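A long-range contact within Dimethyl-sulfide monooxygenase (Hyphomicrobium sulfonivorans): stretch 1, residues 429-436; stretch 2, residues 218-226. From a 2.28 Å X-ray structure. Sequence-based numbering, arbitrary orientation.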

# COMPACT_ATOMS: atom_id res chain seq x y z
N GLY A 429 -13.69 5.01 -15.23
CA GLY A 429 -13.29 3.62 -15.31
C GLY A 429 -12.68 3.10 -14.02
O GLY A 429 -12.67 3.76 -12.98
N SER A 430 -12.15 1.89 -14.12
CA SER A 430 -11.57 1.20 -12.99
C SER A 430 -10.33 1.94 -12.48
O SER A 430 -9.77 2.82 -13.13
CB SER A 430 -11.22 -0.23 -13.38
OG SER A 430 -10.20 -0.22 -14.38
N LEU A 431 -9.90 1.54 -11.28
CA LEU A 431 -8.67 2.09 -10.71
C LEU A 431 -7.49 1.86 -11.64
O LEU A 431 -6.66 2.76 -11.83
CB LEU A 431 -8.42 1.48 -9.33
CG LEU A 431 -7.17 1.97 -8.59
CD1 LEU A 431 -7.20 3.49 -8.43
CD2 LEU A 431 -7.05 1.30 -7.23
N ARG A 432 -7.39 0.68 -12.24
CA ARG A 432 -6.30 0.43 -13.18
C ARG A 432 -6.39 1.36 -14.38
O ARG A 432 -5.37 1.84 -14.88
CB ARG A 432 -6.28 -1.02 -13.64
CG ARG A 432 -5.11 -1.26 -14.60
CD ARG A 432 -4.87 -2.73 -14.95
NE ARG A 432 -4.41 -3.52 -13.81
CZ ARG A 432 -5.16 -4.44 -13.22
NH1 ARG A 432 -4.69 -5.13 -12.20
NH2 ARG A 432 -6.39 -4.68 -13.67
N ARG A 433 -7.61 1.63 -14.87
CA ARG A 433 -7.74 2.56 -15.98
C ARG A 433 -7.30 3.95 -15.57
O ARG A 433 -6.59 4.63 -16.32
CB ARG A 433 -9.18 2.57 -16.50
CG ARG A 433 -9.34 3.37 -17.78
CD ARG A 433 -10.70 3.15 -18.43
NE ARG A 433 -10.70 3.66 -19.80
CZ ARG A 433 -10.86 4.94 -20.13
NH1 ARG A 433 -11.04 5.87 -19.19
NH2 ARG A 433 -10.84 5.29 -21.41
N LYS A 434 -7.67 4.38 -14.36
CA LYS A 434 -7.27 5.70 -13.88
C LYS A 434 -5.76 5.80 -13.69
O LYS A 434 -5.16 6.83 -14.03
CB LYS A 434 -7.99 6.01 -12.57
CG LYS A 434 -9.48 6.29 -12.70
CD LYS A 434 -10.23 5.83 -11.44
CE LYS A 434 -11.51 6.63 -11.21
NZ LYS A 434 -12.61 6.37 -12.17
N LEU A 435 -5.11 4.76 -13.14
CA LEU A 435 -3.70 4.88 -12.77
C LEU A 435 -2.75 4.42 -13.87
O LEU A 435 -1.77 5.11 -14.18
CB LEU A 435 -3.41 4.08 -11.49
CG LEU A 435 -3.94 4.65 -10.19
CD1 LEU A 435 -3.52 3.78 -9.01
CD2 LEU A 435 -3.44 6.07 -10.00
N ILE A 436 -3.00 3.24 -14.44
CA ILE A 436 -2.10 2.70 -15.45
C ILE A 436 -2.53 3.10 -16.86
O ILE A 436 -1.68 3.32 -17.73
CB ILE A 436 -2.03 1.17 -15.30
CG1 ILE A 436 -1.49 0.82 -13.91
CG2 ILE A 436 -1.17 0.55 -16.39
CD1 ILE A 436 -0.02 1.22 -13.72
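Stretch 2 (218-226) PQRTPVIFQ

A single arginine carries most of the polar contact between these stretches, which lie more than 200 residues apart in sequence: R432, on the first turn of the helix, extends its side chain to the backbone carbonyls of the loop that precedes the strand. R432 NH1 lies 2.5 Å from T221 O, a very short hydrogen bond, and R432 NH2 adds weak bonds to T221 O (3.0 Å) and Q219 O (3.3 Å). These oxygens approach the edge of the guanidinium, near its plane, where the N-H groups point.

Stretch 2 begins as a loop at 218-222, with R220 at a positive phi of 72°, and becomes extended from V223 to Q226. The strand runs at 66° to helix 431-435, with 9.7 Å between the axes at closest approach. The nearest CA pairs are S430 and Q219 (CA-CA 6.7 Å) and R432 and V223 (CA-CA 5.9 Å).

At the start of the helix, S430 OG caps R433 N at 3.2 Å, while Q219 OE1 accepts from the first-turn backbone amide R432 N at 2.9 Å. Q219 CG also packs 3.5 Å from S430 CB. Apolar contacts complete the packing: V223 CG2 sits 4.0 Å from L431 CG and, one helical turn on, L435 CD1 meets the edge of the F225 ring, 4.1 Å from F225 CZ.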

# COMPACT_ATOMS: atom_id res chain seq x y z
N PRO A 218 -14.72 -6.58 -12.42
CA PRO A 218 -14.40 -5.53 -13.41
C PRO A 218 -12.92 -5.41 -13.79
O PRO A 218 -12.62 -5.19 -14.97
CB PRO A 218 -14.92 -4.26 -12.74
CG PRO A 218 -16.11 -4.72 -11.97
CD PRO A 218 -15.77 -6.12 -11.48
N GLN A 219 -11.99 -5.53 -12.84
CA GLN A 219 -10.57 -5.47 -13.15
C GLN A 219 -9.93 -6.84 -13.31
O GLN A 219 -8.80 -6.93 -13.81
CB GLN A 219 -9.80 -4.71 -12.06
CG GLN A 219 -10.01 -3.22 -12.04
CD GLN A 219 -9.34 -2.57 -10.84
OE1 GLN A 219 -8.56 -1.62 -10.98
NE2 GLN A 219 -9.64 -3.09 -9.64
N ARG A 220 -10.59 -7.88 -12.83
CA ARG A 220 -10.09 -9.24 -12.82
C ARG A 220 -8.99 -9.36 -11.79
O ARG A 220 -9.22 -9.86 -10.74
CB ARG A 220 -9.70 -9.73 -14.20
CG ARG A 220 -10.80 -10.53 -14.84
CD ARG A 220 -10.27 -11.34 -15.96
NE ARG A 220 -11.28 -11.89 -16.82
CZ ARG A 220 -11.67 -13.13 -16.79
NH1 ARG A 220 -12.56 -13.53 -17.63
NH2 ARG A 220 -11.17 -13.95 -15.91
N THR A 221 -7.81 -8.90 -12.10
CA THR A 221 -6.73 -8.80 -11.14
C THR A 221 -6.73 -7.41 -10.52
O THR A 221 -6.64 -6.42 -11.26
CB THR A 221 -5.39 -9.08 -11.81
OG1 THR A 221 -5.36 -10.43 -12.31
CG2 THR A 221 -4.23 -8.87 -10.83
N PRO A 222 -6.86 -7.27 -9.21
CA PRO A 222 -6.77 -5.94 -8.60
C PRO A 222 -5.43 -5.30 -8.93
O PRO A 222 -4.45 -5.99 -9.24
CB PRO A 222 -6.89 -6.23 -7.11
CG PRO A 222 -6.52 -7.68 -6.97
CD PRO A 222 -6.99 -8.34 -8.21
N VAL A 223 -5.40 -3.97 -8.90
CA VAL A 223 -4.14 -3.26 -9.09
C VAL A 223 -3.14 -3.78 -8.07
O VAL A 223 -3.46 -3.92 -6.89
CB VAL A 223 -4.35 -1.74 -8.95
CG1 VAL A 223 -3.01 -1.02 -9.06
CG2 VAL A 223 -5.31 -1.22 -10.01
N ILE A 224 -1.94 -4.12 -8.54
CA ILE A 224 -0.92 -4.68 -7.66
C ILE A 224 -0.05 -3.56 -7.11
O ILE A 224 0.63 -2.86 -7.87
CB ILE A 224 -0.07 -5.73 -8.40
CG1 ILE A 224 -0.99 -6.76 -9.08
CG2 ILE A 224 0.85 -6.40 -7.41
CD1 ILE A 224 -1.84 -7.60 -8.11
N PHE A 225 -0.09 -3.36 -5.80
CA PHE A 225 0.82 -2.47 -5.10
C PHE A 225 1.87 -3.31 -4.37
O PHE A 225 1.57 -4.39 -3.86
CB PHE A 225 0.10 -1.58 -4.08
CG PHE A 225 -0.77 -0.51 -4.68
CD1 PHE A 225 -0.74 -0.23 -6.04
CD2 PHE A 225 -1.63 0.23 -3.88
CE1 PHE A 225 -1.55 0.76 -6.57
CE2 PHE A 225 -2.45 1.23 -4.41
CZ PHE A 225 -2.40 1.50 -5.76
N GLN A 226 3.10 -2.80 -4.34
CA GLN A 226 4.19 -3.48 -3.64
C GLN A 226 5.17 -2.45 -3.11
O GLN A 226 5.36 -1.39 -3.68
CB GLN A 226 4.96 -4.44 -4.54
CG GLN A 226 4.18 -5.64 -4.95
CD GLN A 226 4.96 -6.50 -5.89
OE1 GLN A 226 4.90 -6.33 -7.10
NE2 GLN A 226 5.70 -7.45 -5.34